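Local structure of T-cell surface glycoprotein CD1A1 antigen (Gallus gallus, 3JVG) at residues I45-Y48 with L52-S55; F118-L123 with T127-Q132; L234-A237 with Y241-R244. The protein probably presents lipid antigens to T cells, as other CD1 proteins do, through the MHC class I-like ectodomain described here. All blocks are in the same frame, centred on the assembly; numbering follows the deposited sequence.

The three contacts follow one another along the chain, and each closes before the next begins. Contacts 1 and 2 belong to the MHC-like domain. Strands 45-47 and 127-130 are the outermost in this chain of one eight-stranded antiparallel sheet, so the contacts mark its two margins; their centres are about 31 Å apart. Contact 1 joins one edge strand to the short helical turn 52-55, contact 2 is the hairpin at the other edge, and side chains of both meet the helices that in CD1 proteins wall the antigen groove. Contact 3, its centre about 26 Å from contact 1 and about 34 Å from contact 2, lies where the immunoglobulin C1-set domain meets a partner chain.

Contact 1: residues I45-Y48 with L52-S55; sequences IRYY and LRPS
R53 lies across the ring of Y47, best read by following the arginine outward. From CB, CG stands anti to the carbonyl carbon (chi1 -67°) and comes 4.1 Å from Y47 CG. Successive bends at the next two torsions then curl the chain over the tyrosine. CD carries most of the overlap: it sits 3.5 Å from the centroid of the Y47 ring and only 9° off the normal, a CH-pi contact close to the ring centre. Beyond NE, the chain brings CZ to 3.9 Å from Y47 OH, and at the tip NH1 of R53 lies 2.7 Å from Y47 OH and 3.0 Å from Y47 CZ, standing over the ring's C-O bond. The two planes are 81° apart, so that the guanidinium stands on the ring rather than lying flat against it. A single carboxylate oxygen, E65 OE2, ties the two tips together: it forms a salt bridge with R53 NH1 and a hydrogen bond with Y47 OH, and its charge would probably polarise both groups.

On the opposite face of Y47, I45 CG2 from the same strand packs 3.7 Å above the ring plane, toward the rim, which leaves the tyrosine sandwiched. L52 meets the ring at its edge, with CG 4.2 Å from Y47 CD2. Within the short, weakly bonded helical turn, S55 N and OG both hydrogen-bond to L52 O, OG on a lone pair in the carbonyl plane.

Strand 45-47 forms the margin of the platform sheet, and R46 pairs through its backbone with S37 on strand 33-38. Helix 58-82 supplies E65 and also W61, which makes an edge-to-face pair with Y47, while L52 touches M35 of strand 33-38 and F169 of helix 148-172.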
ATOM      1  N   ILE A  45     -15.760  11.886  -5.252  1.00 33.40           N
ATOM      2  CA  ILE A  45     -14.506  11.385  -5.716  1.00 30.42           C
ATOM      3  C   ILE A  45     -13.532  12.513  -5.868  1.00 30.06           C
ATOM      4  O   ILE A  45     -13.896  13.587  -6.322  1.00 31.02           O
ATOM      5  CB  ILE A  45     -14.662  10.636  -6.995  1.00 29.42           C
ATOM      6  CG1 ILE A  45     -15.207   9.245  -6.656  1.00 32.72           C
ATOM      7  CG2 ILE A  45     -13.345  10.543  -7.748  1.00 25.09           C
ATOM      8  CD1 ILE A  45     -16.688   9.014  -7.055  1.00 33.44           C
ATOM      9  N   ARG A  46     -12.290  12.251  -5.483  1.00 26.92           N
ATOM     10  CA  ARG A  46     -11.195  13.221  -5.591  1.00 26.79           C
ATOM     11  C   ARG A  46     -10.215  12.648  -6.596  1.00 24.94           C
ATOM     12  O   ARG A  46      -9.945  11.453  -6.551  1.00 23.38           O
ATOM     13  CB  ARG A  46     -10.485  13.352  -4.228  1.00 27.27           C
ATOM     14  CG  ARG A  46     -11.405  13.838  -3.090  1.00 31.80           C
ATOM     15  CD  ARG A  46     -10.694  13.825  -1.707  1.00 36.18           C
ATOM     16  N   TYR A  47      -9.677  13.502  -7.461  1.00 24.38           N
ATOM     17  CA  TYR A  47      -8.787  13.121  -8.559  1.00 25.22           C
ATOM     18  C   TYR A  47      -7.427  13.672  -8.297  1.00 25.45           C
ATOM     19  O   TYR A  47      -7.267  14.860  -8.097  1.00 27.75           O
ATOM     20  CB  TYR A  47      -9.268  13.710  -9.889  1.00 27.37           C
ATOM     21  CG  TYR A  47     -10.622  13.222 -10.306  1.00 30.70           C
ATOM     22  CD1 TYR A  47     -11.782  13.880  -9.899  1.00 33.25           C
ATOM     23  CD2 TYR A  47     -10.749  12.077 -11.100  1.00 34.57           C
ATOM     24  CE1 TYR A  47     -13.030  13.420 -10.281  1.00 36.59           C
ATOM     25  CE2 TYR A  47     -11.989  11.610 -11.469  1.00 37.82           C
ATOM     26  CZ  TYR A  47     -13.118  12.290 -11.059  1.00 38.94           C
ATOM     27  OH  TYR A  47     -14.339  11.797 -11.420  1.00 42.75           O
ATOM     28  N   TYR A  48      -6.428  12.811  -8.259  1.00 24.08           N
ATOM     29  CA  TYR A  48      -5.088  13.225  -7.812  1.00 22.49           C
ATOM     30  C   TYR A  48      -4.117  13.510  -8.970  1.00 22.69           C
ATOM     31  O   TYR A  48      -3.093  14.133  -8.767  1.00 23.02           O
ATOM     32  CB  TYR A  48      -4.467  12.097  -6.983  1.00 21.42           C
ATOM     33  CG  TYR A  48      -5.115  11.793  -5.634  1.00 22.62           C
ATOM     34  CD1 TYR A  48      -5.935  12.734  -4.978  1.00 24.38           C
ATOM     35  CD2 TYR A  48      -4.835  10.594  -4.967  1.00 23.20           C
ATOM     36  CE1 TYR A  48      -6.479  12.478  -3.733  1.00 22.74           C
ATOM     37  CE2 TYR A  48      -5.373  10.341  -3.713  1.00 23.85           C
ATOM     38  CZ  TYR A  48      -6.201  11.286  -3.114  1.00 24.22           C
ATOM     39  OH  TYR A  48      -6.735  11.033  -1.882  1.00 25.09           O
ATOM     40  N   LEU A  52      -5.960  12.544 -15.631  1.00 24.14           N
ATOM     41  CA  LEU A  52      -7.230  11.772 -15.512  1.00 25.26           C
ATOM     42  C   LEU A  52      -8.447  12.403 -16.174  1.00 26.59           C
ATOM     43  O   LEU A  52      -9.017  11.826 -17.131  1.00 26.90           O
ATOM     44  CB  LEU A  52      -7.573  11.547 -14.038  1.00 25.61           C
ATOM     45  CG  LEU A  52      -7.559  10.285 -13.190  1.00 23.91           C
ATOM     46  CD1 LEU A  52      -7.341   8.930 -13.893  1.00 23.44           C
ATOM     47  CD2 LEU A  52      -6.664  10.531 -11.955  1.00 27.50           C
ATOM     48  N   ARG A  53      -8.873  13.564 -15.657  1.00 27.10           N
ATOM     49  CA  ARG A  53     -10.123  14.194 -16.124  1.00 28.56           C
ATOM     50  C   ARG A  53     -10.189  14.442 -17.612  1.00 28.46           C
ATOM     51  O   ARG A  53     -11.201  14.192 -18.190  1.00 29.41           O
ATOM     52  CB  ARG A  53     -10.486  15.484 -15.355  1.00 30.54           C
ATOM     53  CG  ARG A  53     -10.860  15.261 -13.878  1.00 33.46           C
ATOM     54  CD  ARG A  53     -12.140  14.395 -13.715  1.00 41.60           C
ATOM     55  NE  ARG A  53     -13.347  15.124 -14.151  1.00 48.43           N
ATOM     56  CZ  ARG A  53     -14.591  14.950 -13.687  1.00 48.71           C
ATOM     57  NH1 ARG A  53     -14.854  14.068 -12.730  1.00 47.01           N
ATOM     58  NH2 ARG A  53     -15.585  15.668 -14.195  1.00 49.03           N
ATOM     59  N   PRO A  54      -9.092  14.889 -18.256  1.00 28.99           N
ATOM     60  CA  PRO A  54      -9.233  15.130 -19.673  1.00 28.96           C
ATOM     61  C   PRO A  54      -9.118  13.866 -20.500  1.00 28.58           C
ATOM     62  O   PRO A  54      -9.300  13.921 -21.734  1.00 29.47           O
ATOM     63  CB  PRO A  54      -8.039  16.060 -19.987  1.00 31.92           C
ATOM     64  CG  PRO A  54      -7.450  16.469 -18.619  1.00 29.51           C
ATOM     65  CD  PRO A  54      -7.752  15.287 -17.780  1.00 28.99           C
ATOM     66  N   SER A  55      -8.826  12.732 -19.855  1.00 25.84           N
ATOM     67  CA  SER A  55      -8.665  11.511 -20.611  1.00 25.55           C
ATOM     68  C   SER A  55     -10.008  10.946 -21.047  1.00 25.68           C
ATOM     69  O   SER A  55     -10.046  10.212 -22.013  1.00 26.00           O
ATOM     70  CB  SER A  55      -7.804  10.469 -19.878  1.00 23.55           C
ATOM     71  OG  SER A  55      -8.584   9.750 -18.924  1.00 23.62           O
TER

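Contact 2: residues F118-L123 with T127-Q132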
ATOM      1  N   PHE A 118     -13.712 -13.626   1.119  1.00 19.36           N
ATOM      2  CA  PHE A 118     -15.042 -14.005   1.518  1.00 19.65           C
ATOM      3  C   PHE A 118     -15.903 -14.373   0.278  1.00 19.60           C
ATOM      4  O   PHE A 118     -16.686 -15.345   0.286  1.00 20.24           O
ATOM      5  CB  PHE A 118     -15.593 -12.824   2.329  1.00 19.35           C
ATOM      6  CG  PHE A 118     -17.053 -12.927   2.675  1.00 19.67           C
ATOM      7  CD1 PHE A 118     -17.479 -13.661   3.785  1.00 20.49           C
ATOM      8  CD2 PHE A 118     -17.973 -12.235   1.932  1.00 19.31           C
ATOM      9  CE1 PHE A 118     -18.828 -13.728   4.139  1.00 20.94           C
ATOM     10  CE2 PHE A 118     -19.340 -12.257   2.258  1.00 20.25           C
ATOM     11  CZ  PHE A 118     -19.778 -13.014   3.385  1.00 20.59           C
ATOM     12  N   LEU A 119     -15.751 -13.615  -0.798  1.00 19.00           N
ATOM     13  CA  LEU A 119     -16.460 -13.912  -2.030  1.00 19.07           C
ATOM     14  C   LEU A 119     -15.554 -13.558  -3.193  1.00 18.77           C
ATOM     15  O   LEU A 119     -14.824 -12.572  -3.127  1.00 18.23           O
ATOM     16  CB  LEU A 119     -17.709 -13.079  -2.054  1.00 18.81           C
ATOM     17  CG  LEU A 119     -19.108 -13.523  -2.344  1.00 23.28           C
ATOM     18  CD1 LEU A 119     -19.466 -14.982  -1.972  1.00 23.58           C
ATOM     19  CD2 LEU A 119     -20.090 -12.462  -1.737  1.00 24.95           C
ATOM     20  N   ARG A 120     -15.581 -14.362  -4.238  1.00 19.27           N
ATOM     21  CA  ARG A 120     -14.754 -14.122  -5.399  1.00 19.22           C
ATOM     22  C   ARG A 120     -15.583 -14.358  -6.691  1.00 19.58           C
ATOM     23  O   ARG A 120     -16.237 -15.409  -6.866  1.00 20.33           O
ATOM     24  CB  ARG A 120     -13.513 -15.015  -5.404  1.00 19.88           C
ATOM     25  CG  ARG A 120     -12.753 -14.992  -6.734  1.00 20.19           C
ATOM     26  CD  ARG A 120     -11.435 -15.812  -6.671  1.00 23.43           C
ATOM     27  NE  ARG A 120     -10.442 -15.150  -5.796  1.00 20.62           N
ATOM     28  CZ  ARG A 120      -9.337 -15.712  -5.328  1.00 22.85           C
ATOM     29  NH1 ARG A 120      -9.037 -16.983  -5.601  1.00 22.47           N
ATOM     30  NH2 ARG A 120      -8.531 -14.993  -4.554  1.00 20.89           N
ATOM     31  N   PHE A 121     -15.551 -13.361  -7.575  1.00 19.17           N
ATOM     32  CA  PHE A 121     -16.217 -13.467  -8.835  1.00 19.61           C
ATOM     33  C   PHE A 121     -15.488 -14.401  -9.792  1.00 20.51           C
ATOM     34  O   PHE A 121     -14.252 -14.383  -9.897  1.00 20.57           O
ATOM     35  CB  PHE A 121     -16.364 -12.096  -9.468  1.00 19.04           C
ATOM     36  CG  PHE A 121     -17.409 -12.056 -10.607  1.00 19.55           C
ATOM     37  CD1 PHE A 121     -18.783 -12.090 -10.328  1.00 19.70           C
ATOM     38  CD2 PHE A 121     -17.008 -11.989 -11.933  1.00 20.03           C
ATOM     39  CE1 PHE A 121     -19.755 -12.061 -11.384  1.00 20.34           C
ATOM     40  CE2 PHE A 121     -17.951 -11.951 -12.985  1.00 21.41           C
ATOM     41  CZ  PHE A 121     -19.332 -11.995 -12.696  1.00 20.81           C
ATOM     42  N   ASN A 122     -16.268 -15.207 -10.492  1.00 21.36           N
ATOM     43  CA  ASN A 122     -15.748 -16.092 -11.493  1.00 23.69           C
ATOM     44  C   ASN A 122     -16.205 -15.505 -12.786  1.00 24.27           C
ATOM     45  O   ASN A 122     -17.399 -15.564 -13.083  1.00 24.02           O
ATOM     46  CB  ASN A 122     -16.394 -17.453 -11.299  1.00 26.02           C
ATOM     47  CG  ASN A 122     -15.805 -18.527 -12.195  1.00 32.42           C
ATOM     48  OD1 ASN A 122     -15.561 -18.326 -13.413  1.00 35.52           O
ATOM     49  ND2 ASN A 122     -15.608 -19.713 -11.603  1.00 37.76           N
ATOM     50  N   LEU A 123     -15.277 -14.918 -13.543  1.00 24.36           N
ATOM     51  CA  LEU A 123     -15.604 -14.253 -14.824  1.00 25.30           C
ATOM     52  C   LEU A 123     -16.256 -15.182 -15.886  1.00 27.42           C
ATOM     53  O   LEU A 123     -17.237 -14.798 -16.523  1.00 26.89           O
ATOM     54  CB  LEU A 123     -14.383 -13.547 -15.422  1.00 24.24           C
ATOM     55  CG  LEU A 123     -14.571 -12.741 -16.726  1.00 27.16           C
ATOM     56  CD1 LEU A 123     -15.225 -11.302 -16.548  1.00 25.40           C
ATOM     57  CD2 LEU A 123     -13.282 -12.650 -17.554  1.00 25.96           C
ATOM     58  N   THR A 127     -20.446 -16.132 -12.195  1.00 26.41           N
ATOM     59  CA  THR A 127     -21.046 -16.302 -10.883  1.00 26.94           C
ATOM     60  C   THR A 127     -20.021 -16.040  -9.748  1.00 24.68           C
ATOM     61  O   THR A 127     -18.899 -15.628 -10.032  1.00 22.48           O
ATOM     62  CB  THR A 127     -21.654 -17.683 -10.750  1.00 29.66           C
ATOM     63  OG1 THR A 127     -22.573 -17.713  -9.620  1.00 34.10           O
ATOM     64  CG2 THR A 127     -20.524 -18.728 -10.647  1.00 27.55           C
ATOM     65  N   TRP A 128     -20.435 -16.330  -8.507  1.00 23.73           N
ATOM     66  CA  TRP A 128     -19.642 -16.151  -7.293  1.00 23.22           C
ATOM     67  C   TRP A 128     -19.133 -17.423  -6.638  1.00 23.79           C
ATOM     68  O   TRP A 128     -19.884 -18.373  -6.456  1.00 24.63           O
ATOM     69  CB  TRP A 128     -20.426 -15.304  -6.302  1.00 22.32           C
ATOM     70  CG  TRP A 128     -20.758 -13.925  -6.876  1.00 21.11           C
ATOM     71  CD1 TRP A 128     -21.853 -13.588  -7.656  1.00 21.02           C
ATOM     72  CD2 TRP A 128     -19.978 -12.728  -6.739  1.00 21.89           C
ATOM     73  NE1 TRP A 128     -21.806 -12.256  -7.982  1.00 19.97           N
ATOM     74  CE2 TRP A 128     -20.660 -11.703  -7.462  1.00 19.22           C
ATOM     75  CE3 TRP A 128     -18.756 -12.417  -6.083  1.00 19.16           C
ATOM     76  CZ2 TRP A 128     -20.193 -10.386  -7.517  1.00 18.56           C
ATOM     77  CZ3 TRP A 128     -18.281 -11.112  -6.155  1.00 19.25           C
ATOM     78  CH2 TRP A 128     -19.002 -10.112  -6.880  1.00 21.86           C
ATOM     79  N   ASP A 129     -17.839 -17.426  -6.298  1.00 24.06           N
ATOM     80  CA  ASP A 129     -17.233 -18.463  -5.429  1.00 25.40           C
ATOM     81  C   ASP A 129     -17.263 -18.051  -3.948  1.00 23.40           C
ATOM     82  O   ASP A 129     -16.784 -16.961  -3.570  1.00 21.01           O
ATOM     83  CB  ASP A 129     -15.789 -18.812  -5.841  1.00 26.37           C
ATOM     84  CG  ASP A 129     -15.633 -19.094  -7.367  1.00 34.47           C
ATOM     85  OD1 ASP A 129     -16.625 -19.479  -8.040  1.00 39.50           O
ATOM     86  OD2 ASP A 129     -14.495 -18.921  -7.899  1.00 43.87           O
ATOM     87  N   GLN A 130     -17.807 -18.959  -3.129  1.00 23.13           N
ATOM     88  CA  GLN A 130     -17.786 -18.853  -1.686  1.00 22.91           C
ATOM     89  C   GLN A 130     -16.343 -19.097  -1.243  1.00 22.97           C
ATOM     90  O   GLN A 130     -15.754 -20.148  -1.576  1.00 23.93           O
ATOM     91  CB  GLN A 130     -18.747 -19.904  -1.097  1.00 24.71           C
ATOM     92  CG  GLN A 130     -18.843 -19.933   0.437  1.00 25.32           C
ATOM     93  CD  GLN A 130     -19.705 -21.117   0.997  1.00 27.71           C
ATOM     94  OE1 GLN A 130     -20.582 -21.650   0.338  1.00 26.18           O
ATOM     95  NE2 GLN A 130     -19.448 -21.482   2.227  1.00 27.60           N
ATOM     96  N   MET A 131     -15.767 -18.149  -0.487  1.00 21.97           N
ATOM     97  CA  MET A 131     -14.376 -18.268  -0.051  1.00 22.17           C
ATOM     98  C   MET A 131     -14.161 -18.669   1.434  1.00 22.76           C
ATOM     99  O   MET A 131     -13.051 -19.017   1.832  1.00 23.26           O
ATOM    100  CB  MET A 131     -13.634 -16.973  -0.387  1.00 21.21           C
ATOM    101  CG  MET A 131     -13.700 -16.649  -1.908  1.00 22.31           C
ATOM    102  SD  MET A 131     -12.938 -17.963  -2.916  1.00 28.40           S
ATOM    103  CE  MET A 131     -11.184 -17.660  -2.662  1.00 23.44           C
ATOM    104  N   GLN A 132     -15.213 -18.558   2.242  1.00 23.15           N
ATOM    105  CA  GLN A 132     -15.132 -18.978   3.667  1.00 24.96           C
ATOM    106  C   GLN A 132     -16.120 -20.098   3.911  1.00 25.78           C
ATOM    107  O   GLN A 132     -17.219 -20.107   3.368  1.00 24.36           O
ATOM    108  CB  GLN A 132     -15.408 -17.813   4.619  1.00 24.03           C
ATOM    109  CG  GLN A 132     -14.208 -16.890   4.849  1.00 26.78           C
ATOM    110  CD  GLN A 132     -14.589 -15.569   5.514  1.00 24.49           C
ATOM    111  OE1 GLN A 132     -15.542 -15.506   6.279  1.00 27.78           O
ATOM    112  NE2 GLN A 132     -13.875 -14.522   5.196  1.00 21.29           N
TER
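Contrasting first torsions bring F121 and W128 together: F121 turns CG anti to its own N (chi1 -163°), W128 keeps CG beside N (chi1 -60°), which sets the phenyl edge against the indole face. In this T-shaped stack F121 CD1 lies 3.4 Å from W128 CE2; the F121 ring and the W128 six-membered ring have centroids 5.0 Å apart and planes at 74°. L119 CG adds an apolar contact 3.9 Å from W128 CE3.

The backbones form an antiparallel hairpin, with R120-D129 and N122-T127 hydrogen-bonded; D129 N reaches R120 O at 2.6 Å. M131, past its strand, donates N to F118 O, from above the carbonyl plane. On the side of R120 and D129, the M131 chain, bent at chi2 and chi3, lays CE over one face of the R120 guanidinium, 3.7 Å from NH1; R120 NE makes a salt bridge with D110.

Strand 127-130 is outermost in this chain's sheet, and F118 and L119 both face I111 of strand 105-113, a classic beta bulge. Two helices cover the F121, W128 and L119 face: A140 and M144 of helix 135-145 meet L119 and W128, and I154 of helix 148-172 touches both aromatics, while N151 OD1 accepts a hydrogen bond from W128 NE1.

Contact 3: residues L234-A237 with Y241-R244; sequences LPNA and YQLR
N236 and Q242 meet through their amides: Q242 NE2 donates to N236 OD1 over 2.7 Å, in the carbonyl plane of the asparagine and on a lone pair of OD1. The N-H...O angle of 158° makes the bond fairly straight. The side chains cross at roughly a right angle with their amide planes 48° apart, and Q242 CG packs 3.2 Å from N236 OD1. N236 CG sits anti to its carbonyl carbon (chi1 -62°), which swings the amide over toward the glutamine.

Beside this pair runs the backbone ladder. L234 and Q242 form an antiparallel hydrogen-bonded pair, L234 N donating to Q242 O at 2.7 Å and Q242 N returning to L234 O at 2.9 Å. The following pair, P235 with Y241, is non-hydrogen-bonded, a position where strand 241-249 asks no N-H of the proline. Here P235 CA lies 4.0 Å from Y241 CD1. On the face shared by L234 and Q242, L234 CD1 comes 4.0 Å from R244 NH1.

Strands 228-235 and 241-249 make a beta hairpin, the D-E hairpin of a C1-set immunoglobulin domain, with 228-235 at the edge of the four-stranded sheet and 197-206 flanking 241-249 on its far side.

The second shell fixes the amides. N236 ND2 is hydrogen-bonded to T240 OG1, in the turn, and to T204 OG1 on strand 197-206, which sets the rotation of the amide and leaves OD1 directed at Q242. Farther out, Q242 NE2 also bonds the backbone of a second protein chain, probably beta-2-microglobulin as in other CD1 molecules, and an aromatic side chain of that chain makes a cation-pi contact with R244. Y241 OH is hydrogen-bonded to D32 OD2, outside the immunoglobulin domain in the turn between platform strands 21-30 and 33-38.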
ATOM      1  N   LEU A 234       9.959   0.036   1.977  1.00 18.78           N
ATOM      2  CA  LEU A 234       9.166   0.977   2.745  1.00 19.10           C
ATOM      3  C   LEU A 234       8.858   2.185   1.867  1.00 18.30           C
ATOM      4  O   LEU A 234       9.693   2.591   1.058  1.00 17.69           O
ATOM      5  CB  LEU A 234       9.927   1.427   4.039  1.00 19.87           C
ATOM      6  CG  LEU A 234      10.283   0.439   5.141  1.00 21.06           C
ATOM      7  CD1 LEU A 234      11.292   1.008   6.144  1.00 21.92           C
ATOM      8  CD2 LEU A 234       8.973   0.064   5.888  1.00 23.12           C
ATOM      9  N   PRO A 235       7.656   2.756   2.008  1.00 18.50           N
ATOM     10  CA  PRO A 235       7.382   3.871   1.107  1.00 17.90           C
ATOM     11  C   PRO A 235       7.925   5.215   1.589  1.00 18.06           C
ATOM     12  O   PRO A 235       7.874   5.510   2.736  1.00 18.83           O
ATOM     13  CB  PRO A 235       5.849   3.945   1.102  1.00 18.29           C
ATOM     14  CG  PRO A 235       5.439   3.362   2.537  1.00 19.35           C
ATOM     15  CD  PRO A 235       6.481   2.318   2.806  1.00 19.43           C
ATOM     16  N   ASN A 236       8.349   6.061   0.670  1.00 17.84           N
ATOM     17  CA  ASN A 236       8.484   7.493   0.999  1.00 18.29           C
ATOM     18  C   ASN A 236       7.265   8.261   0.526  1.00 18.57           C
ATOM     19  O   ASN A 236       6.487   7.801  -0.340  1.00 17.67           O
ATOM     20  CB  ASN A 236       9.736   8.093   0.360  1.00 18.07           C
ATOM     21  CG  ASN A 236      10.989   7.437   0.863  1.00 19.04           C
ATOM     22  OD1 ASN A 236      11.137   7.242   2.071  1.00 20.92           O
ATOM     23  ND2 ASN A 236      11.890   7.043  -0.056  1.00 18.26           N
ATOM     24  N   ALA A 237       7.127   9.471   1.052  1.00 18.84           N
ATOM     25  CA  ALA A 237       5.972  10.278   0.733  1.00 19.40           C
ATOM     26  C   ALA A 237       6.004  10.867  -0.651  1.00 19.51           C
ATOM     27  O   ALA A 237       4.959  11.232  -1.168  1.00 19.49           O
ATOM     28  CB  ALA A 237       5.780  11.388   1.765  1.00 21.41           C
ATOM     29  N   TYR A 241      10.896   4.824  -2.818  1.00 16.45           N
ATOM     30  CA  TYR A 241      10.934   3.732  -1.889  1.00 16.54           C
ATOM     31  C   TYR A 241      12.300   3.650  -1.194  1.00 16.80           C
ATOM     32  O   TYR A 241      13.296   4.268  -1.648  1.00 16.91           O
ATOM     33  CB  TYR A 241      10.633   2.444  -2.626  1.00 16.54           C
ATOM     34  CG  TYR A 241       9.189   2.385  -3.162  1.00 16.68           C
ATOM     35  CD1 TYR A 241       8.138   2.025  -2.312  1.00 17.04           C
ATOM     36  CD2 TYR A 241       8.894   2.715  -4.488  1.00 16.74           C
ATOM     37  CE1 TYR A 241       6.811   1.936  -2.762  1.00 17.44           C
ATOM     38  CE2 TYR A 241       7.552   2.661  -4.984  1.00 17.16           C
ATOM     39  CZ  TYR A 241       6.510   2.290  -4.098  1.00 18.53           C
ATOM     40  OH  TYR A 241       5.179   2.214  -4.502  1.00 18.13           O
ATOM     41  N   GLN A 242      12.326   2.868  -0.093  1.00 17.17           N
ATOM     42  CA  GLN A 242      13.492   2.694   0.716  1.00 18.10           C
ATOM     43  C   GLN A 242      13.557   1.270   1.075  1.00 19.22           C
ATOM     44  O   GLN A 242      12.512   0.630   1.273  1.00 19.93           O
ATOM     45  CB  GLN A 242      13.389   3.422   2.055  1.00 18.83           C
ATOM     46  CG  GLN A 242      13.257   4.892   2.000  1.00 22.14           C
ATOM     47  CD  GLN A 242      13.835   5.581   3.267  1.00 22.25           C
ATOM     48  OE1 GLN A 242      14.717   5.046   3.977  1.00 22.68           O
ATOM     49  NE2 GLN A 242      13.315   6.759   3.548  1.00 20.55           N
ATOM     50  N   LEU A 243      14.791   0.792   1.228  1.00 20.08           N
ATOM     51  CA  LEU A 243      15.060  -0.598   1.607  1.00 22.78           C
ATOM     52  C   LEU A 243      16.266  -0.597   2.538  1.00 23.71           C
ATOM     53  O   LEU A 243      17.184   0.185   2.314  1.00 24.43           O
ATOM     54  CB  LEU A 243      15.453  -1.454   0.378  1.00 21.69           C
ATOM     55  CG  LEU A 243      14.782  -2.823   0.177  1.00 25.65           C
ATOM     56  CD1 LEU A 243      15.590  -3.794  -0.692  1.00 27.34           C
ATOM     57  CD2 LEU A 243      14.366  -3.518   1.468  1.00 24.77           C
ATOM     58  N   ARG A 244      16.293  -1.497   3.531  1.00 24.81           N
ATOM     59  CA  ARG A 244      17.531  -1.778   4.249  1.00 26.96           C
ATOM     60  C   ARG A 244      17.850  -3.267   4.201  1.00 26.44           C
ATOM     61  O   ARG A 244      16.961  -4.090   4.319  1.00 27.11           O
ATOM     62  CB  ARG A 244      17.488  -1.296   5.719  1.00 29.15           C
ATOM     63  CG  ARG A 244      17.075   0.191   5.903  1.00 32.58           C
ATOM     64  CD  ARG A 244      17.480   0.810   7.241  1.00 38.07           C
ATOM     65  NE  ARG A 244      16.700   0.352   8.397  1.00 43.04           N
ATOM     66  CZ  ARG A 244      15.457   0.749   8.698  1.00 43.12           C
ATOM     67  NH1 ARG A 244      14.814   1.608   7.898  1.00 39.96           N
ATOM     68  NH2 ARG A 244      14.847   0.263   9.794  1.00 41.73           N
TER